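Local coordinates for protein leucine aminopeptidase (Legionella pneumophila, PDB 5GNE) that probably acts as a zinc-dependent aminopeptidase of the M28 family, cleaving residues from the N-terminal end of peptides, at residues Asp8-Ser13 with Gly56-Ala61; Glu18-Lys23 with Asn46-Met51; Phe33-Ile38 with Lys76-Lys81; Asn60-Ile65 with Ser245-Gln250. One frame throughout, in Å; residues are numbered along the deposited sequence.

Contact 1: Asp8-Ser13 with Gly56-Ala61; sequences DRIIVS and GNYLNA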
loop_
_atom_site.group_PDB
_atom_site.type_symbol
_atom_site.label_atom_id
_atom_site.label_comp_id
_atom_site.label_asym_id
_atom_site.label_seq_id
_atom_site.Cartn_x
_atom_site.Cartn_y
_atom_site.Cartn_z
ATOM N N ASP A 8 4.620 -2.504 -22.459
ATOM C CA ASP A 8 4.893 -1.990 -21.145
ATOM C C ASP A 8 6.378 -1.787 -21.004
ATOM O O ASP A 8 7.184 -2.554 -21.535
ATOM C CB ASP A 8 4.388 -2.946 -20.069
ATOM C CG ASP A 8 2.896 -3.156 -20.144
ATOM O OD1 ASP A 8 2.166 -2.291 -19.628
ATOM O OD2 ASP A 8 2.450 -4.165 -20.736
ATOM N N ARG A 9 6.736 -0.725 -20.305
ATOM C CA ARG A 9 8.117 -0.530 -19.959
ATOM C C ARG A 9 8.260 -0.729 -18.467
ATOM O O ARG A 9 7.662 -0.010 -17.659
ATOM C CB ARG A 9 8.605 0.847 -20.408
ATOM C CG ARG A 9 8.591 0.977 -21.930
ATOM C CD ARG A 9 9.201 2.300 -22.403
ATOM N NE ARG A 9 8.288 3.416 -22.223
ATOM C CZ ARG A 9 8.568 4.644 -22.617
ATOM N NH1 ARG A 9 9.746 4.888 -23.179
ATOM N NH2 ARG A 9 7.688 5.622 -22.439
ATOM N N ILE A 10 9.055 -1.728 -18.099
ATOM C CA ILE A 10 9.146 -2.141 -16.697
ATOM C C ILE A 10 10.586 -2.348 -16.313
ATOM O O ILE A 10 11.450 -2.564 -17.169
ATOM C CB ILE A 10 8.378 -3.440 -16.408
ATOM C CG1 ILE A 10 9.003 -4.627 -17.142
ATOM C CG2 ILE A 10 6.936 -3.341 -16.845
ATOM C CD1 ILE A 10 8.266 -5.918 -16.839
ATOM N N ILE A 11 10.838 -2.268 -15.009
ATOM C CA ILE A 11 12.163 -2.530 -14.472
ATOM C C ILE A 11 12.111 -3.842 -13.702
ATOM O O ILE A 11 11.231 -4.050 -12.874
ATOM C CB ILE A 11 12.638 -1.375 -13.582
ATOM C CG1 ILE A 11 12.874 -0.141 -14.463
ATOM C CG2 ILE A 11 13.915 -1.745 -12.824
ATOM C CD1 ILE A 11 13.086 1.104 -13.659
ATOM N N VAL A 12 13.009 -4.755 -14.042
ATOM C CA VAL A 12 13.102 -6.062 -13.391
ATOM C C VAL A 12 14.515 -6.400 -12.942
ATOM O O VAL A 12 15.479 -5.903 -13.484
ATOM C CB VAL A 12 12.628 -7.160 -14.324
ATOM C CG1 VAL A 12 11.147 -6.942 -14.651
ATOM C CG2 VAL A 12 13.483 -7.143 -15.587
ATOM N N SER A 13 14.638 -7.281 -11.954
ATOM C CA SER A 13 15.958 -7.829 -11.584
ATOM C C SER A 13 16.553 -8.550 -12.784
ATOM O O SER A 13 15.828 -9.080 -13.638
ATOM C CB SER A 13 15.854 -8.806 -10.442
ATOM O OG SER A 13 15.234 -9.977 -10.944
ATOM N N GLY A 56 11.964 -11.614 -7.470
ATOM C CA GLY A 56 11.379 -10.359 -7.021
ATOM C C GLY A 56 10.246 -9.877 -7.894
ATOM O O GLY A 56 9.985 -10.393 -8.975
ATOM N N ASN A 57 9.586 -8.830 -7.433
ATOM C CA ASN A 57 8.517 -8.220 -8.189
ATOM C C ASN A 57 9.110 -7.275 -9.228
ATOM O O ASN A 57 10.306 -7.076 -9.256
ATOM C CB ASN A 57 7.568 -7.486 -7.244
ATOM C CG ASN A 57 6.254 -7.165 -7.891
ATOM O OD1 ASN A 57 5.850 -7.829 -8.842
ATOM N ND2 ASN A 57 5.572 -6.151 -7.380
ATOM N N TYR A 58 8.271 -6.703 -10.081
ATOM C CA TYR A 58 8.732 -5.713 -11.043
ATOM C C TYR A 58 8.075 -4.356 -10.826
ATOM O O TYR A 58 7.042 -4.246 -10.180
ATOM C CB TYR A 58 8.448 -6.182 -12.464
ATOM C CG TYR A 58 6.982 -6.221 -12.816
ATOM C CD1 TYR A 58 6.171 -7.271 -12.392
ATOM C CD2 TYR A 58 6.437 -5.267 -13.631
ATOM C CE1 TYR A 58 4.851 -7.328 -12.736
ATOM C CE2 TYR A 58 5.107 -5.317 -13.998
ATOM C CZ TYR A 58 4.324 -6.341 -13.554
ATOM O OH TYR A 58 3.000 -6.372 -13.923
ATOM N N LEU A 59 8.695 -3.321 -11.367
ATOM C CA LEU A 59 8.148 -1.981 -11.246
ATOM C C LEU A 59 7.692 -1.509 -12.618
ATOM O O LEU A 59 8.465 -1.526 -13.558
ATOM C CB LEU A 59 9.204 -1.038 -10.685
ATOM C CG LEU A 59 8.830 0.432 -10.464
ATOM C CD1 LEU A 59 7.772 0.591 -9.354
ATOM C CD2 LEU A 59 10.093 1.233 -10.165
ATOM N N ASN A 60 6.442 -1.110 -12.764
ATOM C CA ASN A 60 6.060 -0.522 -14.028
ATOM C C ASN A 60 6.525 0.919 -14.074
ATOM O O ASN A 60 6.182 1.700 -13.211
ATOM C CB ASN A 60 4.558 -0.596 -14.259
ATOM C CG ASN A 60 4.186 -0.238 -15.690
ATOM O OD1 ASN A 60 4.608 0.795 -16.205
ATOM N ND2 ASN A 60 3.430 -1.096 -16.346
ATOM N N ALA A 61 7.280 1.268 -15.107
ATOM C CA ALA A 61 7.904 2.592 -15.178
ATOM C C ALA A 61 6.965 3.670 -15.677
ATOM O O ALA A 61 7.256 4.855 -15.500
ATOM C CB ALA A 61 9.104 2.558 -16.056
HETATM O O HOH W 1 12.380 -8.267 -10.253
#
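The Tyr-58 ring is met by Ile-10, whose CD1 and CG2 both come obliquely from the same side of the ring plane, nearest Tyr-58 CD2, with Ile-10 CD1 at 3.7 Å from that atom. Ile-10 holds CG1, the start of the branch that ends at CD1, in the crowded position between backbone N and carbonyl carbon (chi1 66°); its CG2 also approaches Tyr-58 CE2. Two further flat groups, the Asp-8 carboxylate and the Asn-60 amide, are turned 89° against each other, and Asp-8 OD1 stays 3.7 Å from Asn-60 ND2. That carboxylate forms its salt bridge with Lys-167 instead, while the Asn-60 side chain has its partner in Glu-62. At the root of the tyrosine, Val-12 CG1 packs on Tyr-58 CB at 3.6 Å.

The backbones are joined by three bonds. Ile-11 and Leu-59 form an antiparallel hydrogen-bonded pair, Ile-11 N to Leu-59 O at 2.9 Å and Leu-59 N to Ile-11 O at 3.0 Å; Ala-61 N then bonds to Arg-9 O at 2.9 Å. Ile-10 and Asn-60 between them make the non-hydrogen-bonded pair, Ile-10 CA making a bent CA-H...O contact with Leu-59 O. Towards the other end, one water accepts from Ser-13 N and donates to Asn-57 O, joining the segments beyond the last direct bond. Strand 59-60 is thereby the short edge strand of a four-stranded antiparallel sheet, in which 8-13 lies between it and strand 33-38.

Contact 2: Glu18-Lys23 with Asn46-Met51; sequences EQLKDK and NTLQKM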
loop_
_atom_site.group_PDB
_atom_site.type_symbol
_atom_site.label_atom_id
_atom_site.label_comp_id
_atom_site.label_asym_id
_atom_site.label_seq_id
_atom_site.Cartn_x
_atom_site.Cartn_y
_atom_site.Cartn_z
ATOM N N GLU A 18 16.468 -12.633 -17.422
ATOM C CA GLU A 18 16.928 -13.819 -18.137
ATOM C C GLU A 18 15.775 -14.767 -18.442
ATOM O O GLU A 18 15.827 -15.507 -19.421
ATOM C CB GLU A 18 18.022 -14.543 -17.350
ATOM C CG GLU A 18 19.268 -13.687 -17.187
ATOM C CD GLU A 18 19.970 -13.407 -18.514
ATOM O OE1 GLU A 18 19.925 -14.276 -19.401
ATOM O OE2 GLU A 18 20.577 -12.332 -18.670
ATOM N N GLN A 19 14.731 -14.731 -17.618
ATOM C CA GLN A 19 13.507 -15.491 -17.893
ATOM C C GLN A 19 12.606 -14.829 -18.954
ATOM O O GLN A 19 11.648 -15.437 -19.429
ATOM C CB GLN A 19 12.691 -15.678 -16.601
ATOM C CG GLN A 19 13.412 -16.425 -15.480
ATOM C CD GLN A 19 13.990 -17.739 -15.945
ATOM O OE1 GLN A 19 13.310 -18.529 -16.601
ATOM N NE2 GLN A 19 15.272 -17.953 -15.664
ATOM N N LEU A 20 12.886 -13.580 -19.307
ATOM C CA LEU A 20 11.991 -12.826 -20.189
ATOM C C LEU A 20 12.661 -12.383 -21.480
ATOM O O LEU A 20 12.005 -11.789 -22.343
ATOM C CB LEU A 20 11.428 -11.588 -19.477
ATOM C CG LEU A 20 10.486 -11.867 -18.317
ATOM C CD1 LEU A 20 10.179 -10.580 -17.579
ATOM C CD2 LEU A 20 9.227 -12.518 -18.829
ATOM N N LYS A 21 13.975 -12.577 -21.540
ATOM C CA LYS A 21 14.841 -12.144 -22.641
ATOM C C LYS A 21 14.216 -12.242 -24.018
ATOM O O LYS A 21 14.213 -11.287 -24.780
ATOM C CB LYS A 21 16.114 -12.988 -22.644
ATOM C CG LYS A 21 17.394 -12.210 -22.526
ATOM C CD LYS A 21 18.586 -13.070 -22.930
ATOM C CE LYS A 21 18.565 -14.414 -22.240
ATOM N NZ LYS A 21 19.867 -15.118 -22.424
ATOM N N ASP A 22 13.724 -13.432 -24.338
ATOM C CA ASP A 22 13.277 -13.738 -25.687
ATOM C C ASP A 22 12.010 -12.994 -26.061
ATOM O O ASP A 22 11.691 -12.881 -27.244
ATOM C CB ASP A 22 13.132 -15.251 -25.863
ATOM C CG ASP A 22 14.483 -15.966 -25.829
ATOM O OD1 ASP A 22 15.505 -15.328 -26.174
ATOM O OD2 ASP A 22 14.539 -17.149 -25.435
ATOM N N LYS A 23 11.277 -12.495 -25.070
ATOM C CA LYS A 23 10.060 -11.749 -25.371
ATOM C C LYS A 23 10.219 -10.243 -25.116
ATOM O O LYS A 23 9.302 -9.463 -25.353
ATOM C CB LYS A 23 8.879 -12.310 -24.577
ATOM C CG LYS A 23 8.654 -13.815 -24.742
ATOM C CD LYS A 23 7.160 -14.143 -24.693
ATOM C CE LYS A 23 6.847 -15.645 -24.706
ATOM N NZ LYS A 23 5.530 -15.941 -24.031
ATOM N N ASN A 46 2.206 -14.919 -16.072
ATOM C CA ASN A 46 2.437 -16.158 -15.334
ATOM C C ASN A 46 3.899 -16.356 -14.997
ATOM O O ASN A 46 4.230 -16.889 -13.933
ATOM C CB ASN A 46 1.910 -17.363 -16.109
ATOM C CG ASN A 46 0.392 -17.470 -16.052
ATOM O OD1 ASN A 46 -0.274 -17.584 -17.079
ATOM N ND2 ASN A 46 -0.161 -17.410 -14.846
ATOM N N THR A 47 4.774 -15.958 -15.918
ATOM C CA THR A 47 6.207 -16.049 -15.671
ATOM C C THR A 47 6.574 -15.130 -14.519
ATOM O O THR A 47 7.267 -15.514 -13.578
ATOM C CB THR A 47 7.028 -15.656 -16.899
ATOM O OG1 THR A 47 6.578 -16.411 -18.031
ATOM C CG2 THR A 47 8.518 -15.923 -16.653
ATOM N N LEU A 48 6.101 -13.901 -14.601
ATOM C CA LEU A 48 6.350 -12.945 -13.540
ATOM C C LEU A 48 5.923 -13.511 -12.202
ATOM O O LEU A 48 6.671 -13.455 -11.229
ATOM C CB LEU A 48 5.619 -11.635 -13.819
ATOM C CG LEU A 48 6.200 -10.901 -15.034
ATOM C CD1 LEU A 48 5.280 -9.772 -15.497
ATOM C CD2 LEU A 48 7.605 -10.388 -14.734
ATOM N N GLN A 49 4.759 -14.147 -12.164
ATOM C CA GLN A 49 4.230 -14.597 -10.885
ATOM C C GLN A 49 5.036 -15.762 -10.374
ATOM O O GLN A 49 5.315 -15.880 -9.193
ATOM C CB GLN A 49 2.754 -15.000 -11.021
ATOM C CG GLN A 49 1.776 -13.842 -11.049
ATOM C CD GLN A 49 2.154 -12.711 -10.109
ATOM O OE1 GLN A 49 2.327 -12.909 -8.908
ATOM N NE2 GLN A 49 2.287 -11.509 -10.663
ATOM N N LYS A 50 5.416 -16.636 -11.283
ATOM C CA LYS A 50 6.135 -17.840 -10.916
ATOM C C LYS A 50 7.577 -17.553 -10.469
ATOM O O LYS A 50 8.099 -18.239 -9.587
ATOM C CB LYS A 50 6.094 -18.792 -12.116
ATOM C CG LYS A 50 6.690 -20.172 -11.943
ATOM C CD LYS A 50 6.483 -20.940 -13.260
ATOM C CE LYS A 50 7.626 -21.902 -13.576
ATOM N NZ LYS A 50 7.559 -22.403 -14.982
ATOM N N MET A 51 8.207 -16.520 -11.040
ATOM C CA MET A 51 9.586 -16.187 -10.687
ATOM C C MET A 51 9.683 -15.212 -9.521
ATOM O O MET A 51 10.769 -14.994 -8.984
ATOM C CB MET A 51 10.326 -15.615 -11.897
ATOM C CG MET A 51 10.471 -16.615 -13.061
ATOM S SD MET A 51 11.190 -18.211 -12.574
ATOM C CE MET A 51 12.784 -17.668 -11.995
#
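Gln-19 and Thr-47 bring the two backbones nearest, their CA atoms 7.7 Å apart where the weakly bonded end of helix 14-20 passes helix 42-55. This is helix-helix packing through apolar side-chain atoms, with no hydrogen bond between the segments. Both helices belong to the layer that covers the Ile-10, Ile-36 and Ile-38 face of the N-terminal antiparallel sheet.

On the longer helix Thr-47, Leu-48 and Met-51 do the touching. Thr-47 sets its methyl anti to the backbone N, and CG2 is met from two directions, by Leu-20 CD2 at 4.1 Å and by Gln-19 CB at 4.2 Å; Leu-20 and Thr-47 slide past each other in opposite directions. The buried side of the contact is leucine on leucine: Leu-20 and Leu-48 cross at about a right angle and touch through Leu-20 CD1 and Leu-48 CD2 at 3.8 Å. Leu-16, one turn earlier on the short helix, extends this apolar patch against both Leu-48 and Met-51.

The outer side is more open to solvent. Gln-19 is exposed, and it packs mainly through CB and CG. Met-51, one turn on from Thr-47, is bent at chi2 and again at chi3 (-62°); its terminal methyl CE comes to rest 3.8 Å from Gln-19 CG, with Met-51 CG at the same distance from that carbon.

Contact 3: Phe33-Ile38 with Lys76-Lys81; sequences FSFIAI and KKLLDK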
loop_
_atom_site.group_PDB
_atom_site.type_symbol
_atom_site.label_atom_id
_atom_site.label_comp_id
_atom_site.label_asym_id
_atom_site.label_seq_id
_atom_site.Cartn_x
_atom_site.Cartn_y
_atom_site.Cartn_z
ATOM N N PHE A 33 19.905 -4.839 -12.475
ATOM C CA PHE A 33 18.555 -4.643 -13.006
ATOM C C PHE A 33 18.552 -4.329 -14.494
ATOM O O PHE A 33 19.575 -3.865 -15.058
ATOM C CB PHE A 33 17.816 -3.532 -12.237
ATOM C CG PHE A 33 17.600 -3.849 -10.775
ATOM C CD1 PHE A 33 16.488 -4.554 -10.359
ATOM C CD2 PHE A 33 18.534 -3.472 -9.825
ATOM C CE1 PHE A 33 16.296 -4.863 -9.013
ATOM C CE2 PHE A 33 18.359 -3.777 -8.477
ATOM C CZ PHE A 33 17.236 -4.475 -8.070
ATOM N N SER A 34 17.405 -4.614 -15.114
ATOM C CA SER A 34 17.142 -4.306 -16.515
ATOM C C SER A 34 15.892 -3.457 -16.711
ATOM O O SER A 34 14.869 -3.681 -16.055
ATOM C CB SER A 34 17.001 -5.598 -17.320
ATOM O OG SER A 34 18.206 -6.358 -17.218
ATOM N N PHE A 35 15.989 -2.485 -17.613
ATOM C CA PHE A 35 14.863 -1.658 -18.008
ATOM C C PHE A 35 14.409 -2.142 -19.371
ATOM O O PHE A 35 15.171 -2.076 -20.338
ATOM C CB PHE A 35 15.258 -0.175 -18.043
ATOM C CG PHE A 35 14.162 0.748 -18.526
ATOM C CD1 PHE A 35 12.851 0.562 -18.120
ATOM C CD2 PHE A 35 14.458 1.835 -19.345
ATOM C CE1 PHE A 35 11.845 1.422 -18.536
ATOM C CE2 PHE A 35 13.446 2.709 -19.795
ATOM C CZ PHE A 35 12.145 2.506 -19.390
ATOM N N ILE A 36 13.202 -2.687 -19.454
ATOM C CA ILE A 36 12.796 -3.374 -20.673
ATOM C C ILE A 36 11.428 -2.981 -21.194
ATOM O O ILE A 36 10.589 -2.428 -20.486
ATOM C CB ILE A 36 12.786 -4.910 -20.487
ATOM C CG1 ILE A 36 11.780 -5.316 -19.413
ATOM C CG2 ILE A 36 14.176 -5.429 -20.141
ATOM C CD1 ILE A 36 11.571 -6.866 -19.308
ATOM N N ALA A 37 11.220 -3.283 -22.464
ATOM C CA ALA A 37 9.910 -3.157 -23.061
ATOM C C ALA A 37 9.422 -4.552 -23.410
ATOM O O ALA A 37 10.124 -5.330 -24.059
ATOM C CB ALA A 37 9.963 -2.263 -24.298
ATOM N N ILE A 38 8.216 -4.866 -22.962
ATOM C CA ILE A 38 7.683 -6.202 -23.119
ATOM C C ILE A 38 6.164 -6.082 -23.083
ATOM O O ILE A 38 5.602 -5.368 -22.254
ATOM C CB ILE A 38 8.213 -7.184 -22.015
ATOM C CG1 ILE A 38 7.898 -8.641 -22.385
ATOM C CG2 ILE A 38 7.670 -6.846 -20.615
ATOM C CD1 ILE A 38 8.367 -9.634 -21.351
ATOM N N LYS A 76 19.630 5.248 -18.360
ATOM C CA LYS A 76 20.497 4.760 -17.311
ATOM C C LYS A 76 20.249 5.496 -16.007
ATOM O O LYS A 76 20.294 4.895 -14.936
ATOM C CB LYS A 76 21.964 4.860 -17.717
ATOM C CG LYS A 76 22.258 4.044 -18.954
ATOM C CD LYS A 76 23.729 3.757 -19.132
ATOM C CE LYS A 76 23.871 2.582 -20.083
ATOM N NZ LYS A 76 22.948 1.455 -19.675
ATOM N N LYS A 77 19.969 6.791 -16.079
ATOM C CA LYS A 77 19.724 7.525 -14.850
ATOM C C LYS A 77 18.390 7.064 -14.255
ATOM O O LYS A 77 18.251 6.909 -13.029
ATOM C CB LYS A 77 19.728 9.029 -15.080
ATOM C CG LYS A 77 19.854 9.791 -13.751
ATOM C CD LYS A 77 19.775 11.282 -13.971
ATOM C CE LYS A 77 21.069 11.865 -14.481
ATOM N NZ LYS A 77 20.969 13.346 -14.486
ATOM N N LEU A 78 17.426 6.806 -15.128
ATOM C CA LEU A 78 16.138 6.287 -14.698
ATOM C C LEU A 78 16.329 4.946 -13.988
ATOM O O LEU A 78 15.834 4.721 -12.878
ATOM C CB LEU A 78 15.206 6.126 -15.894
ATOM C CG LEU A 78 13.851 5.504 -15.547
ATOM C CD1 LEU A 78 12.862 6.556 -15.067
ATOM C CD2 LEU A 78 13.286 4.786 -16.765
ATOM N N LEU A 79 17.059 4.060 -14.654
ATOM C CA LEU A 79 17.288 2.735 -14.151
ATOM C C LEU A 79 18.003 2.765 -12.803
ATOM O O LEU A 79 17.607 2.066 -11.861
ATOM C CB LEU A 79 18.088 1.919 -15.169
ATOM C CG LEU A 79 18.499 0.547 -14.597
ATOM C CD1 LEU A 79 17.249 -0.283 -14.221
ATOM C CD2 LEU A 79 19.357 -0.215 -15.588
ATOM N N ASP A 80 19.031 3.600 -12.696
ATOM C CA ASP A 80 19.773 3.719 -11.441
ATOM C C ASP A 80 18.916 4.272 -10.305
ATOM O O ASP A 80 18.937 3.749 -9.190
ATOM C CB ASP A 80 21.027 4.594 -11.622
ATOM C CG ASP A 80 21.723 4.901 -10.302
ATOM O OD1 ASP A 80 22.406 4.004 -9.757
ATOM O OD2 ASP A 80 21.582 6.037 -9.798
ATOM N N LYS A 81 18.162 5.325 -10.576
ATOM C CA LYS A 81 17.472 6.007 -9.502
ATOM C C LYS A 81 16.230 5.255 -9.017
ATOM O O LYS A 81 15.843 5.414 -7.865
ATOM C CB LYS A 81 17.094 7.436 -9.945
ATOM C CG LYS A 81 17.620 8.544 -9.007
ATOM C CD LYS A 81 19.136 8.815 -9.169
ATOM C CE LYS A 81 19.579 10.112 -8.464
ATOM N NZ LYS A 81 20.846 9.950 -7.681
#
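Leu-78 lays its CD2 methyl over one face of the Phe-35 ring, and beside it Leu-79 fills the angle between strand 33-38 and helix 76-81. The methyl stands 3.8 Å from the ring centroid and 21° off the normal, a CH-pi contact displaced toward the CE2 and CZ rim. Phe-35 carries CG anti to its backbone N (chi1 177°), and the two side chains cross at about a right angle. Leu-79, more deeply buried, spreads both branches on the strand: CD1 is 3.8 Å from Phe-33 CB, and CD2 is 3.7 Å from Phe-33 O. The Phe-33 ring itself leads away from the helix and meets Tyr-313.

Beyond Leu-78 and Leu-79 the contact ends. The axes pass 8.9 Å apart at 126°, so the strand diverges and Ile-36 to Ile-38 do not touch the helix. Lys-76, Lys-77, Asp-80 and Lys-81 all lie on the exposed side, and even Leu-78 is partly exposed. The arrangement is helix-on-sheet packing: helix 75-81 covers the Phe-35 face of the four-stranded antiparallel sheet, while Ile-36 and Ile-38 on the opposite face meet helix 14-20.

Contact 4: Asn60-Ile65 with Ser245-Gln250; sequences NAEPYI and SGYVVQ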
loop_
_atom_site.group_PDB
_atom_site.type_symbol
_atom_site.label_atom_id
_atom_site.label_comp_id
_atom_site.label_asym_id
_atom_site.label_seq_id
_atom_site.Cartn_x
_atom_site.Cartn_y
_atom_site.Cartn_z
ATOM N N ASN A 60 6.442 -1.110 -12.764
ATOM C CA ASN A 60 6.060 -0.522 -14.028
ATOM C C ASN A 60 6.525 0.919 -14.074
ATOM O O ASN A 60 6.182 1.700 -13.211
ATOM C CB ASN A 60 4.558 -0.596 -14.259
ATOM C CG ASN A 60 4.186 -0.238 -15.690
ATOM O OD1 ASN A 60 4.608 0.795 -16.205
ATOM N ND2 ASN A 60 3.430 -1.096 -16.346
ATOM N N ALA A 61 7.280 1.268 -15.107
ATOM C CA ALA A 61 7.904 2.592 -15.178
ATOM C C ALA A 61 6.965 3.670 -15.677
ATOM O O ALA A 61 7.256 4.855 -15.500
ATOM C CB ALA A 61 9.104 2.558 -16.056
ATOM N N GLU A 62 5.858 3.277 -16.300
ATOM C CA GLU A 62 4.975 4.262 -16.923
ATOM C C GLU A 62 4.631 5.490 -16.071
ATOM O O GLU A 62 4.616 6.593 -16.588
ATOM C CB GLU A 62 3.688 3.598 -17.411
ATOM C CG GLU A 62 2.913 4.509 -18.344
ATOM C CD GLU A 62 1.676 3.850 -18.932
ATOM O OE1 GLU A 62 0.556 4.058 -18.413
ATOM O OE2 GLU A 62 1.829 3.149 -19.953
ATOM N N PRO A 63 4.350 5.317 -14.769
ATOM C CA PRO A 63 4.039 6.558 -14.050
ATOM C C PRO A 63 5.222 7.519 -13.989
ATOM O O PRO A 63 4.999 8.688 -13.782
ATOM C CB PRO A 63 3.689 6.068 -12.639
ATOM C CG PRO A 63 3.218 4.664 -12.843
ATOM C CD PRO A 63 4.096 4.126 -13.932
ATOM N N TYR A 64 6.449 7.043 -14.158
ATOM C CA TYR A 64 7.596 7.938 -14.096
ATOM C C TYR A 64 7.924 8.600 -15.445
ATOM O O TYR A 64 8.494 9.697 -15.484
ATOM C CB TYR A 64 8.844 7.192 -13.571
ATOM C CG TYR A 64 8.687 6.600 -12.170
ATOM C CD1 TYR A 64 9.054 7.325 -11.051
ATOM C CD2 TYR A 64 8.146 5.327 -11.976
ATOM C CE1 TYR A 64 8.926 6.799 -9.798
ATOM C CE2 TYR A 64 8.010 4.783 -10.708
ATOM C CZ TYR A 64 8.403 5.529 -9.623
ATOM O OH TYR A 64 8.264 5.016 -8.350
ATOM N N ILE A 65 7.554 7.960 -16.547
ATOM C CA ILE A 65 7.975 8.431 -17.862
ATOM C C ILE A 65 6.830 8.675 -18.850
ATOM O O ILE A 65 7.047 9.272 -19.912
ATOM C CB ILE A 65 8.968 7.448 -18.493
ATOM C CG1 ILE A 65 8.351 6.063 -18.668
ATOM C CG2 ILE A 65 10.200 7.348 -17.651
ATOM C CD1 ILE A 65 9.319 5.100 -19.312
ATOM N N SER A 245 -0.323 2.974 -7.361
ATOM C CA SER A 245 0.333 3.942 -6.484
ATOM C C SER A 245 1.343 4.815 -7.244
ATOM O O SER A 245 1.626 5.936 -6.830
ATOM C CB SER A 245 1.055 3.250 -5.319
ATOM O OG SER A 245 1.856 2.179 -5.766
ATOM N N GLY A 246 1.920 4.277 -8.313
ATOM C CA GLY A 246 2.719 5.072 -9.232
ATOM C C GLY A 246 1.967 6.330 -9.629
ATOM O O GLY A 246 2.384 7.458 -9.353
ATOM N N TYR A 247 0.822 6.129 -10.264
ATOM C CA TYR A 247 -0.029 7.250 -10.645
ATOM C C TYR A 247 -0.435 8.124 -9.469
ATOM O O TYR A 247 -0.411 9.345 -9.583
ATOM C CB TYR A 247 -1.259 6.733 -11.385
ATOM C CG TYR A 247 -0.891 6.272 -12.768
ATOM C CD1 TYR A 247 -0.308 7.166 -13.671
ATOM C CD2 TYR A 247 -1.108 4.968 -13.181
ATOM C CE1 TYR A 247 0.036 6.771 -14.948
ATOM C CE2 TYR A 247 -0.766 4.566 -14.456
ATOM C CZ TYR A 247 -0.194 5.475 -15.335
ATOM O OH TYR A 247 0.150 5.092 -16.604
ATOM N N VAL A 248 -0.795 7.510 -8.341
ATOM C CA VAL A 248 -1.180 8.305 -7.180
ATOM C C VAL A 248 -0.028 9.218 -6.704
ATOM O O VAL A 248 -0.251 10.393 -6.378
ATOM C CB VAL A 248 -1.673 7.423 -6.025
ATOM C CG1 VAL A 248 -1.898 8.263 -4.787
ATOM C CG2 VAL A 248 -2.964 6.726 -6.417
ATOM N N VAL A 249 1.184 8.687 -6.616
ATOM C CA VAL A 249 2.305 9.500 -6.162
ATOM C C VAL A 249 2.578 10.650 -7.138
ATOM O O VAL A 249 2.810 11.805 -6.732
ATOM C CB VAL A 249 3.586 8.661 -5.972
ATOM C CG1 VAL A 249 4.709 9.561 -5.563
ATOM C CG2 VAL A 249 3.346 7.633 -4.874
ATOM N N GLN A 250 2.504 10.342 -8.424
ATOM C CA GLN A 250 2.620 11.363 -9.449
ATOM C C GLN A 250 1.514 12.425 -9.272
ATOM O O GLN A 250 1.777 13.625 -9.426
ATOM C CB GLN A 250 2.574 10.727 -10.845
ATOM C CG GLN A 250 3.776 9.824 -11.112
ATOM C CD GLN A 250 5.115 10.562 -11.018
ATOM O OE1 GLN A 250 5.330 11.574 -11.693
ATOM N NE2 GLN A 250 6.021 10.052 -10.183
#
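Pro-63 and Gly-246 bring the short helix 62-65 and helix 243-254 to within 5.2 Å, CA to CA. This close approach is made at a glycine, and Pro-63 CB sits 3.5 Å from Gly-246 C. Asn-60 OD1 accepts from Glu-62 N at 2.8 Å (158° at the hydrogen), a capping bond at the start of the short helix.

The proline ring also covers one face of Tyr-247, CG standing over the centre of the aromatic ring at 4.1 Å and only 3° off its normal, a CH-pi contact. The modelled placement of Glu-62 OE1 against the Tyr-247 hydroxyl is too close and therefore doubtful. The other carboxylate oxygen, OE2, makes a salt bridge with Lys-167. Farther along, Gln-250 has its CG against Pro-63 O, 3.1 Å away. The Gln-250 and Tyr-64 side chains cross at about a right angle, with amide and ring planes 53° apart and Gln-250 NE2 4.2 Å from Tyr-64 CD1; NE2 bonds to Glu-324, while the Tyr-64 hydroxyl bonds to Asn-320.

The contact is close helix-helix packing at Gly-246 that joins the N-terminal region to helix 243-254 of the M28 peptidase fold.

In the fold
Contacts 1 and 3 share the antiparallel sheet, where Ser-34 N to Val-12 O (2.8 Å) and Ile-36 N to Ile-10 O (2.9 Å) are probable hydrogen bonds. Contact 2 lies on one face of it, joined to contact 1 by Tyr-58 CE1 against Leu-48 CD1 (3.7 Å). On the other face Ile-65, from contact 4, packs on Leu-78 and Phe-35 of contact 3. Contact 4 continues the chain from contact 1 through Asn-60 and Ala-61 and reaches the peptidase fold. Contact 1 also lies near the metal site: the Tyr-58 side chain is about 7 Å from that of zinc ligand Glu-239 and about 10 Å from a zinc ion.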